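Local coordinates for HRDC domain-containing protein (Bifidobacterium adolescentis ATCC 15703, PDB 3CYM) that is uncharacterised but probably binds nucleic acid and trims it from the 3' end, as RNase D-like exonucleases do, at residues S40-E46 / W58-R64; G68-L72 / A169-E174; V365-V369 / L393-C397. All blocks are in the same frame, centred on the assembly; numbering follows the deposited sequence.

Contact 1 of 3, residues S40-E46 / W58-R64. With NA (sodium ion), chain B; NA (sodium ion), chain C.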
ATOM      1  N   SER A  40      -8.162  20.878 -10.536  1.00 19.94           N
ATOM      2  CA  SER A  40      -7.399  19.818  -9.886  1.00 20.27           C
ATOM      3  C   SER A  40      -6.805  18.772 -10.831  1.00 18.57           C
ATOM      4  O   SER A  40      -7.302  18.553 -11.937  1.00 17.36           O
ATOM      5  CB  SER A  40      -8.275  19.104  -8.859  1.00 16.98           C
ATOM      6  OG  SER A  40      -8.783  19.994  -7.893  1.00 26.82           O
ATOM      7  N   LEU A  41      -5.748  18.120 -10.358  1.00 13.67           N
ATOM      8  CA  LEU A  41      -5.087  17.055 -11.090  1.00 10.57           C
ATOM      9  C   LEU A  41      -5.561  15.694 -10.580  1.00 17.36           C
ATOM     10  O   LEU A  41      -5.233  15.290  -9.461  1.00 15.85           O
ATOM     11  CB  LEU A  41      -3.567  17.171 -10.944  1.00 14.58           C
ATOM     12  CG  LEU A  41      -2.700  16.189 -11.747  1.00 13.20           C
ATOM     13  CD1 LEU A  41      -2.656  16.545 -13.233  1.00 10.16           C
ATOM     14  CD2 LEU A  41      -1.304  16.128 -11.192  1.00  9.25           C
ATOM     15  N   ALA A  42      -6.356  15.004 -11.393  1.00 13.00           N
ATOM     16  CA  ALA A  42      -6.688  13.600 -11.145  1.00 14.79           C
ATOM     17  C   ALA A  42      -5.429  12.767 -11.362  1.00  8.25           C
ATOM     18  O   ALA A  42      -4.798  12.880 -12.407  1.00 15.28           O
ATOM     19  CB  ALA A  42      -7.786  13.153 -12.093  1.00  6.75           C
ATOM     20  N   ALA A  43      -5.059  11.945 -10.379  1.00 10.09           N
ATOM     21  CA  ALA A  43      -3.829  11.146 -10.451  1.00  8.32           C
ATOM     22  C   ALA A  43      -4.014   9.680 -10.062  1.00 13.02           C
ATOM     23  O   ALA A  43      -4.920   9.343  -9.303  1.00 15.76           O
ATOM     24  CB  ALA A  43      -2.735  11.770  -9.609  1.00 11.35           C
ATOM     25  N   ASP A  44      -3.150   8.820 -10.604  1.00 11.56           N
ATOM     26  CA  ASP A  44      -3.071   7.402 -10.225  1.00 14.61           C
ATOM     27  C   ASP A  44      -1.763   6.786 -10.725  1.00 13.94           C
ATOM     28  O   ASP A  44      -1.018   7.425 -11.472  1.00 14.08           O
ATOM     29  CB  ASP A  44      -4.263   6.615 -10.789  1.00 14.87           C
ATOM     30  CG  ASP A  44      -4.611   5.413  -9.956  1.00 15.69           C
ATOM     31  OD1 ASP A  44      -4.009   5.221  -8.884  1.00 17.16           O
ATOM     32  OD2 ASP A  44      -5.484   4.626 -10.366  1.00 25.72           O
ATOM     33  N   ALA A  45      -1.489   5.545 -10.320  1.00 13.59           N
ATOM     34  CA  ALA A  45      -0.308   4.822 -10.776  1.00 11.42           C
ATOM     35  C   ALA A  45      -0.554   3.329 -10.783  1.00 15.55           C
ATOM     36  O   ALA A  45      -1.284   2.803  -9.941  1.00 15.65           O
ATOM     37  CB  ALA A  45       0.891   5.142  -9.905  1.00 15.85           C
ATOM     38  N   GLU A  46       0.074   2.646 -11.731  1.00 17.68           N
ATOM     39  CA  GLU A  46       0.021   1.194 -11.781  1.00 18.53           C
ATOM     40  C   GLU A  46       1.380   0.583 -11.480  1.00 17.53           C
ATOM     41  O   GLU A  46       2.414   1.125 -11.865  1.00 16.83           O
ATOM     42  CB  GLU A  46      -0.480   0.708 -13.140  1.00 15.83           C
ATOM     43  CG  GLU A  46      -1.863   1.232 -13.560  1.00 23.90           C
ATOM     44  CD  GLU A  46      -2.945   1.027 -12.507  1.00 21.42           C
ATOM     45  OE1 GLU A  46      -3.062  -0.082 -11.954  1.00 26.40           O
ATOM     46  OE2 GLU A  46      -3.703   1.983 -12.223  1.00 24.95           O
ATOM     47  N   TRP A  58       5.011   1.246 -13.107  1.00 17.36           N
ATOM     48  CA  TRP A  58       5.181   0.918 -14.512  1.00 13.96           C
ATOM     49  C   TRP A  58       4.222   1.708 -15.395  1.00 16.36           C
ATOM     50  O   TRP A  58       4.244   1.601 -16.629  1.00 18.23           O
ATOM     51  CB  TRP A  58       5.032  -0.590 -14.703  1.00 15.14           C
ATOM     52  CG  TRP A  58       6.273  -1.296 -14.273  1.00 10.63           C
ATOM     53  CD1 TRP A  58       6.558  -1.772 -13.022  1.00 12.51           C
ATOM     54  CD2 TRP A  58       7.430  -1.555 -15.073  1.00  8.67           C
ATOM     55  NE1 TRP A  58       7.814  -2.331 -13.001  1.00 11.88           N
ATOM     56  CE2 TRP A  58       8.371  -2.217 -14.245  1.00 13.26           C
ATOM     57  CE3 TRP A  58       7.760  -1.311 -16.410  1.00  9.16           C
ATOM     58  CZ2 TRP A  58       9.610  -2.637 -14.713  1.00 12.90           C
ATOM     59  CZ3 TRP A  58       8.992  -1.727 -16.877  1.00 19.18           C
ATOM     60  CH2 TRP A  58       9.909  -2.377 -16.026  1.00 18.38           C
ATOM     61  N   LEU A  59       3.373   2.497 -14.745  1.00 14.47           N
ATOM     62  CA  LEU A  59       2.496   3.449 -15.423  1.00 13.04           C
ATOM     63  C   LEU A  59       2.064   4.526 -14.437  1.00 13.54           C
ATOM     64  O   LEU A  59       1.965   4.285 -13.234  1.00 15.55           O
ATOM     65  CB  LEU A  59       1.269   2.756 -16.035  1.00 12.68           C
ATOM     66  CG  LEU A  59       0.364   3.589 -16.968  1.00  6.52           C
ATOM     67  CD1 LEU A  59       1.082   4.119 -18.201  1.00  7.18           C
ATOM     68  CD2 LEU A  59      -0.831   2.779 -17.381  1.00 10.26           C
ATOM     69  N   VAL A  60       1.816   5.716 -14.967  1.00 17.24           N
ATOM     70  CA  VAL A  60       1.422   6.866 -14.183  1.00 17.88           C
ATOM     71  C   VAL A  60       0.313   7.579 -14.984  1.00 19.52           C
ATOM     72  O   VAL A  60       0.460   7.807 -16.182  1.00 18.38           O
ATOM     73  CB  VAL A  60       2.674   7.727 -13.875  1.00 17.22           C
ATOM     74  CG1 VAL A  60       2.385   9.157 -13.947  1.00 15.73           C
ATOM     75  CG2 VAL A  60       3.273   7.356 -12.510  1.00 21.64           C
ATOM     76  N   GLN A  61      -0.814   7.861 -14.328  1.00 18.92           N
ATOM     77  CA  GLN A  61      -2.014   8.343 -15.019  1.00 18.38           C
ATOM     78  C   GLN A  61      -2.445   9.690 -14.482  1.00 16.72           C
ATOM     79  O   GLN A  61      -2.565   9.862 -13.270  1.00 14.15           O
ATOM     80  CB  GLN A  61      -3.189   7.365 -14.883  1.00 19.18           C
ATOM     81  CG  GLN A  61      -2.919   5.934 -15.293  1.00 21.55           C
ATOM     82  CD  GLN A  61      -2.911   4.983 -14.121  1.00 18.65           C
ATOM     83  OE1 GLN A  61      -1.853   4.604 -13.635  1.00 16.30           O
ATOM     84  NE2 GLN A  61      -4.093   4.604 -13.651  1.00 18.32           N
ATOM     85  N   PHE A  62      -2.684  10.633 -15.393  1.00 17.35           N
ATOM     86  CA  PHE A  62      -3.133  11.973 -15.032  1.00 14.05           C
ATOM     87  C   PHE A  62      -4.301  12.452 -15.863  1.00 17.30           C
ATOM     88  O   PHE A  62      -4.482  12.023 -16.993  1.00 16.27           O
ATOM     89  CB  PHE A  62      -1.985  12.978 -15.136  1.00 15.56           C
ATOM     90  CG  PHE A  62      -0.876  12.707 -14.178  1.00 14.82           C
ATOM     91  CD1 PHE A  62      -1.099  12.773 -12.803  1.00 19.04           C
ATOM     92  CD2 PHE A  62       0.379  12.345 -14.637  1.00 18.56           C
ATOM     93  CE1 PHE A  62      -0.078  12.499 -11.900  1.00 19.37           C
ATOM     94  CE2 PHE A  62       1.404  12.082 -13.739  1.00 23.03           C
ATOM     95  CZ  PHE A  62       1.170  12.149 -12.364  1.00 22.06           C
ATOM     96  N   LYS A  63      -5.099  13.337 -15.277  1.00 14.70           N
ATOM     97  CA  LYS A  63      -6.118  14.056 -16.013  1.00 16.88           C
ATOM     98  C   LYS A  63      -6.241  15.463 -15.457  1.00 17.88           C
ATOM     99  O   LYS A  63      -6.273  15.665 -14.234  1.00 22.25           O
ATOM    100  CB  LYS A  63      -7.482  13.344 -15.957  1.00 14.11           C
ATOM    101  CG  LYS A  63      -8.477  13.936 -16.938  1.00  8.98           C
ATOM    102  CD  LYS A  63      -9.885  13.406 -16.774  1.00 13.78           C
ATOM    103  CE  LYS A  63     -10.735  13.899 -17.929  1.00 14.49           C
ATOM    104  NZ  LYS A  63     -12.151  13.462 -17.842  1.00 12.66           N
ATOM    105  N   ARG A  64      -6.291  16.433 -16.362  1.00 14.14           N
ATOM    106  CA  ARG A  64      -6.659  17.794 -16.014  1.00 16.03           C
ATOM    107  C   ARG A  64      -7.589  18.329 -17.091  1.00 20.06           C
ATOM    108  O   ARG A  64      -7.398  18.037 -18.272  1.00 19.15           O
ATOM    109  CB  ARG A  64      -5.421  18.673 -15.897  1.00 15.21           C
ATOM    110  CG  ARG A  64      -5.528  19.701 -14.808  1.00 14.81           C
ATOM    111  CD  ARG A  64      -4.239  20.451 -14.592  1.00  9.62           C
ATOM    112  NE  ARG A  64      -4.459  21.489 -13.597  1.00  9.59           N
ATOM    113  CZ  ARG A  64      -3.658  22.522 -13.375  1.00 15.66           C
ATOM    114  NH1 ARG A  64      -2.544  22.686 -14.078  1.00 13.96           N
ATOM    115  NH2 ARG A  64      -3.983  23.397 -12.433  1.00 19.74           N
TER
HETATM  116 NA    NA B 501      -5.479   1.968 -10.231  1.00 14.97          NA
HETATM  117 NA    NA C 502      -3.834   3.302  -6.911  1.00 27.78          NA
HETATM  118  O   HOH W   1      -3.467   1.661  -9.035  1.00 15.80           O
HETATM  119  O   HOH W   2      -5.442  -0.512 -10.277  1.00 21.33           O
HETATM  120  O   HOH W   3      -5.934   2.752  -8.052  1.00 47.13           O
HETATM  121  O   HOH W   4      -4.804   5.656  -6.435  1.00 34.21           O
HETATM  122  O   HOH W   5      -4.172   3.517  -4.529  1.00 23.73           O

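Contact 2 of 3, residues G68-L72 / A169-E174. With NA (sodium ion), chain B.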
ATOM      1  N   GLY A  68      -6.764  16.662 -20.810  1.00 15.14           N
ATOM      2  CA  GLY A  68      -7.231  15.296 -20.992  1.00 19.37           C
ATOM      3  C   GLY A  68      -6.379  14.297 -20.244  1.00 15.69           C
ATOM      4  O   GLY A  68      -5.632  14.665 -19.339  1.00 20.62           O
ATOM      5  N   ILE A  69      -6.486  13.031 -20.632  1.00 18.47           N
ATOM      6  CA  ILE A  69      -5.802  11.944 -19.922  1.00 14.89           C
ATOM      7  C   ILE A  69      -4.407  11.685 -20.490  1.00 17.39           C
ATOM      8  O   ILE A  69      -4.233  11.510 -21.709  1.00 19.73           O
ATOM      9  CB  ILE A  69      -6.659  10.631 -19.909  1.00 17.98           C
ATOM     10  CG1 ILE A  69      -8.050  10.890 -19.299  1.00 10.93           C
ATOM     11  CG2 ILE A  69      -5.934   9.498 -19.180  1.00  2.14           C
ATOM     12  CD1 ILE A  69      -9.025   9.711 -19.385  1.00  9.95           C
ATOM     13  N   GLY A  70      -3.413  11.700 -19.599  1.00 18.85           N
ATOM     14  CA  GLY A  70      -2.056  11.263 -19.927  1.00 12.88           C
ATOM     15  C   GLY A  70      -1.691   9.961 -19.244  1.00 14.67           C
ATOM     16  O   GLY A  70      -1.741   9.873 -18.017  1.00 18.79           O
ATOM     17  N   LEU A  71      -1.324   8.954 -20.038  1.00 10.56           N
ATOM     18  CA  LEU A  71      -0.797   7.693 -19.524  1.00 16.67           C
ATOM     19  C   LEU A  71       0.704   7.676 -19.762  1.00 15.82           C
ATOM     20  O   LEU A  71       1.150   7.516 -20.889  1.00 17.97           O
ATOM     21  CB  LEU A  71      -1.461   6.480 -20.202  1.00 14.51           C
ATOM     22  CG  LEU A  71      -2.990   6.394 -20.244  1.00  7.81           C
ATOM     23  CD1 LEU A  71      -3.413   5.066 -20.786  1.00  2.00           C
ATOM     24  CD2 LEU A  71      -3.578   6.578 -18.875  1.00  3.22           C
ATOM     25  N   LEU A  72       1.482   7.849 -18.701  1.00 14.09           N
ATOM     26  CA  LEU A  72       2.901   8.112 -18.851  1.00 15.66           C
ATOM     27  C   LEU A  72       3.709   6.877 -18.480  1.00 16.65           C
ATOM     28  O   LEU A  72       3.554   6.334 -17.387  1.00 17.74           O
ATOM     29  CB  LEU A  72       3.332   9.314 -17.992  1.00 14.29           C
ATOM     30  CG  LEU A  72       2.904  10.802 -18.130  1.00 21.33           C
ATOM     31  CD1 LEU A  72       3.545  11.540 -19.279  1.00 16.94           C
ATOM     32  CD2 LEU A  72       1.412  11.061 -18.146  1.00 18.23           C
ATOM     33  N   ALA A 169      -6.596   1.967 -17.118  1.00 13.74           N
ATOM     34  CA  ALA A 169      -5.746   2.955 -16.476  1.00 10.03           C
ATOM     35  C   ALA A 169      -6.282   4.378 -16.658  1.00 13.45           C
ATOM     36  O   ALA A 169      -6.201   5.202 -15.743  1.00 15.68           O
ATOM     37  CB  ALA A 169      -4.331   2.842 -16.997  1.00 12.88           C
ATOM     38  N   ALA A 170      -6.845   4.642 -17.834  1.00 14.05           N
ATOM     39  CA  ALA A 170      -7.518   5.903 -18.116  1.00 15.97           C
ATOM     40  C   ALA A 170      -8.788   6.067 -17.284  1.00 16.09           C
ATOM     41  O   ALA A 170      -9.006   7.121 -16.684  1.00 17.34           O
ATOM     42  CB  ALA A 170      -7.841   5.999 -19.573  1.00 14.89           C
ATOM     43  N   LEU A 171      -9.612   5.021 -17.234  1.00 13.70           N
ATOM     44  CA  LEU A 171     -10.856   5.067 -16.465  1.00 14.81           C
ATOM     45  C   LEU A 171     -10.657   5.311 -14.968  1.00 10.55           C
ATOM     46  O   LEU A 171     -11.534   5.864 -14.314  1.00 12.88           O
ATOM     47  CB  LEU A 171     -11.733   3.830 -16.721  1.00  5.62           C
ATOM     48  CG  LEU A 171     -12.552   3.876 -18.022  1.00 11.92           C
ATOM     49  CD1 LEU A 171     -13.084   2.483 -18.347  1.00 10.74           C
ATOM     50  CD2 LEU A 171     -13.695   4.893 -17.965  1.00 19.44           C
ATOM     51  N   ASP A 172      -9.492   4.932 -14.445  1.00 12.25           N
ATOM     52  CA  ASP A 172      -9.159   5.172 -13.040  1.00 17.19           C
ATOM     53  C   ASP A 172      -8.883   6.631 -12.632  1.00 15.85           C
ATOM     54  O   ASP A 172      -8.979   6.962 -11.443  1.00 23.83           O
ATOM     55  CB  ASP A 172      -8.001   4.272 -12.613  1.00 18.82           C
ATOM     56  CG  ASP A 172      -8.469   2.981 -11.981  1.00 19.77           C
ATOM     57  OD1 ASP A 172      -9.686   2.689 -11.983  1.00 30.41           O
ATOM     58  OD2 ASP A 172      -7.600   2.248 -11.457  1.00 19.66           O
ATOM     59  N   VAL A 173      -8.541   7.488 -13.597  1.00 21.78           N
ATOM     60  CA  VAL A 173      -8.431   8.945 -13.360  1.00 15.53           C
ATOM     61  C   VAL A 173      -9.569   9.761 -13.986  1.00 19.62           C
ATOM     62  O   VAL A 173      -9.709  10.942 -13.693  1.00 20.99           O
ATOM     63  CB  VAL A 173      -7.086   9.541 -13.830  1.00 12.36           C
ATOM     64  CG1 VAL A 173      -5.945   8.965 -13.049  1.00 12.22           C
ATOM     65  CG2 VAL A 173      -6.887   9.344 -15.325  1.00 11.05           C
ATOM     66  N   GLU A 174     -10.372   9.110 -14.828  1.00 21.94           N
ATOM     67  CA  GLU A 174     -11.461   9.728 -15.608  1.00 16.73           C
ATOM     68  C   GLU A 174     -12.528  10.489 -14.800  1.00 19.18           C
ATOM     69  O   GLU A 174     -13.066  11.490 -15.278  1.00 23.29           O
ATOM     70  CB  GLU A 174     -12.105   8.650 -16.507  1.00 15.19           C
ATOM     71  CG  GLU A 174     -13.447   8.969 -17.225  1.00 14.23           C
ATOM     72  CD  GLU A 174     -13.341   9.999 -18.350  1.00 22.97           C
ATOM     73  OE1 GLU A 174     -12.228  10.499 -18.626  1.00 24.18           O
ATOM     74  OE2 GLU A 174     -14.389  10.323 -18.959  1.00 21.07           O
TER
HETATM   75 NA    NA B 501      -5.479   1.968 -10.231  1.00 14.97          NA
HETATM   76  O   HOH W   2      -5.442  -0.512 -10.277  1.00 21.33           O
HETATM   77  O   HOH W   3      -5.934   2.752  -8.052  1.00 47.13           O
HETATM   78  O   HOH W   1      -3.467   1.661  -9.035  1.00 15.80           O

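Contact 3 of 3, residues V365-V369 / L393-C397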
ATOM      1  N   VAL A 365     -10.509  -0.945  31.683  1.00 21.48           N
ATOM      2  CA  VAL A 365     -10.304   0.467  31.347  1.00 21.99           C
ATOM      3  C   VAL A 365     -10.416   0.696  29.833  1.00 22.88           C
ATOM      4  O   VAL A 365     -11.086   1.637  29.393  1.00 25.42           O
ATOM      5  CB  VAL A 365      -8.937   0.973  31.875  1.00 22.70           C
ATOM      6  CG1 VAL A 365      -8.635   2.406  31.396  1.00 18.60           C
ATOM      7  CG2 VAL A 365      -8.910   0.896  33.394  1.00 23.10           C
ATOM      8  N   LEU A 366      -9.769  -0.175  29.055  1.00 25.75           N
ATOM      9  CA  LEU A 366      -9.816  -0.125  27.588  1.00 22.44           C
ATOM     10  C   LEU A 366     -11.228  -0.268  27.038  1.00 23.37           C
ATOM     11  O   LEU A 366     -11.606   0.462  26.122  1.00 22.88           O
ATOM     12  CB  LEU A 366      -8.896  -1.180  26.969  1.00 24.86           C
ATOM     13  CG  LEU A 366      -8.812  -1.316  25.440  1.00 24.80           C
ATOM     14  CD1 LEU A 366      -8.192  -0.099  24.745  1.00 15.57           C
ATOM     15  CD2 LEU A 366      -8.066  -2.577  25.071  1.00 20.08           C
ATOM     16  N   ASN A 367     -12.001  -1.195  27.600  1.00 20.00           N
ATOM     17  CA  ASN A 367     -13.373  -1.417  27.157  1.00 25.68           C
ATOM     18  C   ASN A 367     -14.290  -0.223  27.431  1.00 21.91           C
ATOM     19  O   ASN A 367     -15.149   0.087  26.609  1.00 24.87           O
ATOM     20  CB  ASN A 367     -13.944  -2.719  27.731  1.00 25.35           C
ATOM     21  CG  ASN A 367     -13.353  -3.955  27.073  1.00 30.55           C
ATOM     22  OD1 ASN A 367     -12.725  -3.877  26.015  1.00 29.28           O
ATOM     23  ND2 ASN A 367     -13.551  -5.106  27.701  1.00 31.87           N
ATOM     24  N   ARG A 368     -14.081   0.449  28.568  1.00 21.48           N
ATOM     25  CA  ARG A 368     -14.723   1.744  28.843  1.00 24.65           C
ATOM     26  C   ARG A 368     -14.323   2.813  27.812  1.00 22.89           C
ATOM     27  O   ARG A 368     -15.170   3.565  27.341  1.00 20.75           O
ATOM     28  CB  ARG A 368     -14.423   2.237  30.269  1.00 24.27           C
ATOM     29  CG  ARG A 368     -15.047   1.388  31.384  1.00 19.26           C
ATOM     30  CD  ARG A 368     -15.260   2.178  32.677  1.00 16.10           C
ATOM     31  NE  ARG A 368     -14.039   2.825  33.161  1.00 19.33           N
ATOM     32  CZ  ARG A 368     -13.190   2.289  34.041  1.00 22.82           C
ATOM     33  NH1 ARG A 368     -13.412   1.085  34.548  1.00 23.34           N
ATOM     34  NH2 ARG A 368     -12.111   2.960  34.415  1.00 16.61           N
ATOM     35  N   VAL A 369     -13.041   2.856  27.454  1.00 22.09           N
ATOM     36  CA  VAL A 369     -12.538   3.766  26.409  1.00 20.69           C
ATOM     37  C   VAL A 369     -13.130   3.442  25.028  1.00 21.09           C
ATOM     38  O   VAL A 369     -13.616   4.339  24.330  1.00 21.67           O
ATOM     39  CB  VAL A 369     -10.983   3.773  26.388  1.00 19.32           C
ATOM     40  CG1 VAL A 369     -10.413   4.372  25.090  1.00 16.59           C
ATOM     41  CG2 VAL A 369     -10.464   4.501  27.605  1.00 10.75           C
ATOM     42  N   LEU A 393      -5.617   4.032  21.237  1.00 15.77           N
ATOM     43  CA  LEU A 393      -6.412   3.765  22.450  1.00 18.24           C
ATOM     44  C   LEU A 393      -5.870   2.592  23.252  1.00 18.09           C
ATOM     45  O   LEU A 393      -5.931   2.597  24.481  1.00 23.13           O
ATOM     46  CB  LEU A 393      -7.877   3.485  22.099  1.00 14.66           C
ATOM     47  CG  LEU A 393      -8.615   4.435  21.160  1.00 16.40           C
ATOM     48  CD1 LEU A 393      -9.960   3.830  20.779  1.00 11.83           C
ATOM     49  CD2 LEU A 393      -8.802   5.774  21.806  1.00 13.16           C
ATOM     50  N   ARG A 394      -5.387   1.574  22.546  1.00 17.71           N
ATOM     51  CA  ARG A 394      -4.715   0.430  23.155  1.00 19.45           C
ATOM     52  C   ARG A 394      -3.404   0.839  23.842  1.00 21.69           C
ATOM     53  O   ARG A 394      -3.163   0.479  25.000  1.00 17.65           O
ATOM     54  CB  ARG A 394      -4.452  -0.655  22.106  1.00 21.41           C
ATOM     55  CG  ARG A 394      -5.715  -1.272  21.510  1.00 20.91           C
ATOM     56  CD  ARG A 394      -5.418  -2.597  20.816  1.00 16.40           C
ATOM     57  NE  ARG A 394      -4.887  -2.413  19.468  1.00 26.00           N
ATOM     58  CZ  ARG A 394      -5.625  -2.380  18.362  1.00 27.19           C
ATOM     59  NH1 ARG A 394      -6.941  -2.511  18.423  1.00 24.59           N
ATOM     60  NH2 ARG A 394      -5.040  -2.203  17.188  1.00 31.22           N
ATOM     61  N   ASN A 395      -2.565   1.593  23.128  1.00 19.85           N
ATOM     62  CA  ASN A 395      -1.336   2.144  23.700  1.00 21.28           C
ATOM     63  C   ASN A 395      -1.591   2.985  24.964  1.00 21.48           C
ATOM     64  O   ASN A 395      -0.884   2.837  25.963  1.00 26.08           O
ATOM     65  CB  ASN A 395      -0.553   2.943  22.640  1.00 21.49           C
ATOM     66  CG  ASN A 395       0.057   2.049  21.553  1.00 30.17           C
ATOM     67  OD1 ASN A 395       0.020   0.817  21.641  1.00 28.63           O
ATOM     68  ND2 ASN A 395       0.626   2.674  20.521  1.00 17.93           N
ATOM     69  N   LEU A 396      -2.632   3.819  24.920  1.00 19.89           N
ATOM     70  CA  LEU A 396      -3.058   4.669  26.047  1.00 21.18           C
ATOM     71  C   LEU A 396      -3.446   3.889  27.306  1.00 21.95           C
ATOM     72  O   LEU A 396      -3.125   4.295  28.422  1.00 23.98           O
ATOM     73  CB  LEU A 396      -4.217   5.574  25.601  1.00 19.68           C
ATOM     74  CG  LEU A 396      -4.973   6.475  26.587  1.00 16.50           C
ATOM     75  CD1 LEU A 396      -4.195   7.739  26.955  1.00 14.24           C
ATOM     76  CD2 LEU A 396      -6.309   6.844  25.976  1.00  8.38           C
ATOM     77  N   CYS A 397      -4.136   2.772  27.113  1.00 23.24           N
ATOM     78  CA  CYS A 397      -4.614   1.959  28.220  1.00 22.18           C
ATOM     79  C   CYS A 397      -3.607   0.881  28.634  1.00 22.33           C
ATOM     80  O   CYS A 397      -3.829   0.155  29.602  1.00 21.38           O
ATOM     81  CB  CYS A 397      -5.974   1.354  27.876  1.00 18.27           C
ATOM     82  SG  CYS A 397      -7.243   2.618  27.621  1.00 23.05           S
TER

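Contact 1 of 3, residues S40-E46 / W58-R64
Strands 40-46 and 59-64 pair as the antiparallel beta hairpin at the centre of the mixed sheet of the RNase H-like exonuclease fold, and Asp44 and Glu46 reach from it to a sodium site. Backbone bonds join Ala42 with Lys63 and Asp44 with Gln61 in both directions. At the far end the O of Glu46 takes the N of Trp58 and, weakly, that of Leu59, a classic beta bulge. Alternate residues face opposite sides. On one, Leu41 CD2 comes within 3.7 Å of Phe62 CD1, and Ala43 CB lies 3.6 Å from Phe62 CE1. The other carries the acids. Asp44, its carboxylate swung away from the backbone N (chi1 -152°), binds one sodium through OD2 at 2.7 Å and the second through OD1 at 2.8 Å. Glu46 OE2 also holds the first ion at 2.7 Å, and Asp172 completes its protein ligands, a carboxylate set resembling the metal-binding acids of DEDD exonucleases. Gln61 acts from the second shell: its chain bends at chi2 (111°) to cross Glu46 at about a right angle, and its amide also bonds to Ala169 O. Gln61 NE2 donates to the anti lone pair of Glu46 OE2 at 3.0 Å, its N-H...O angle 143°.

Contact 2 of 3, residues G68-L72 / A169-E174
Apolar contacts between Ile69 and Leu71 of strand 68-72 and one side of helix 169-174 carry this interface. Both branches of Ile69 take part. Its CG2 meets Val173 CG2 at 4.0 Å, the two side chains slanting across one another, while CD1 reaches Ala170 CB at 3.9 Å. That reach comes from CG1 lying anti to the carbonyl carbon (chi1 -56°) with CD1 extended beyond it (chi2 173°). Cutting this side chain back to an alanine removes CG2 and CD1 and is likely to leave a gap against Ala170, Val173 and the carboxylate of Glu174. Leu71 uses its CD2 branch, which rests 3.9 Å from Ala170 N and 4.2 Å from Ala169 CB, so small alanines let the helix backbone come near the leucine. No hydrogen bond crosses between the segments; their axes approach to 8.8 Å at 134°. This is a helix laid over the sheet of the RNase H-like exonuclease fold, and the same helix brings Asp172 to the sodium, where its OD2 binds at 2.5 Å.

One carboxylate oxygen also borders the apolar patch. Glu174 comes in at about a right angle to Ile69, its OE1 standing 3.4 Å from Ile69 CD1. That oxygen is also in a salt bridge with Lys63, so the isoleucine methyl packs against a carboxylate whose charge already has a mate. Asp172 has a second partner as well: its OD1 forms a salt bridge with Lys149.

Contact 3 of 3, residues V365-V369 / L393-C397
Helices 365-369 and 393-397 pass at 9.7 Å between axes with their directions 143° apart, a roughly antiparallel crossing in which the alpha carbons of Leu366 and Cys397 come closest, at 5.6 Å. Cys397 is the central side chain. Its SG lies anti to the carbonyl carbon (chi1 -63°) and points at the facing helix, where Val369 CG2 meets it at 3.7 Å and Val365 CG1 at 4.0 Å. The CA of Leu366 approaches the same sulfur at 3.8 Å. Val365, Leu366 and Val369 thus line one side of the sulfur, with the two valines a turn apart along the helix and Leu366 beside them.

Leu366 supplies the second group of contacts. It swings its CG opposite the backbone N (chi1 179°), which brings CD1 over to the backbone of the other helix, 3.5 Å from Leu393 O and also close to the CA of Arg394. Nearer the root of the same side chain, its CB packs against Cys397 CB. The two methyls of Val369 have different partners: while CG2 meets the sulfur, CG1 touches Leu393 CD2 at 3.9 Å, and the side chains of Val369 and Leu393 slant across each other. The side chains meet through apolar groups and the thiol, Leu366 CD1 also lying against the Leu393 carbonyl oxygen, and no hydrogen bond joins the two segments. The guanidinium of Arg394 is turned to Gln391 of its own helix.

Other helices add to the packing from outside the pair. Trp355 of helix 352-358 touches Leu366, Arg394 and Cys397, and helix 418-433 lies against Val365 and Val369 through Ile432. Such mutual packing of helices through apolar faces is consistent with an all-helical, HRDC-like C-terminal domain.

In the fold
Contacts 1 and 2 belong to one unit, their centres 6 Å apart. Strands 57-65 and 68-72 follow each other in the chain and are neighbours in the mixed sheet, and helix 163-174 packs on it, so residues from both contacts gather round the same sodium ion and its waters. Contact 3 comes last in the sequence and lies across the centre of the chain, about 41 Å from contact 1 and 45 Å from contact 2 between centres; its nearest atoms are about 27 Å and 29 Å from theirs. It joins helices 360-380 and 390-397 in the C-terminal HRDC-like region, so the metal site and this helical packing belong to separate parts of the protein.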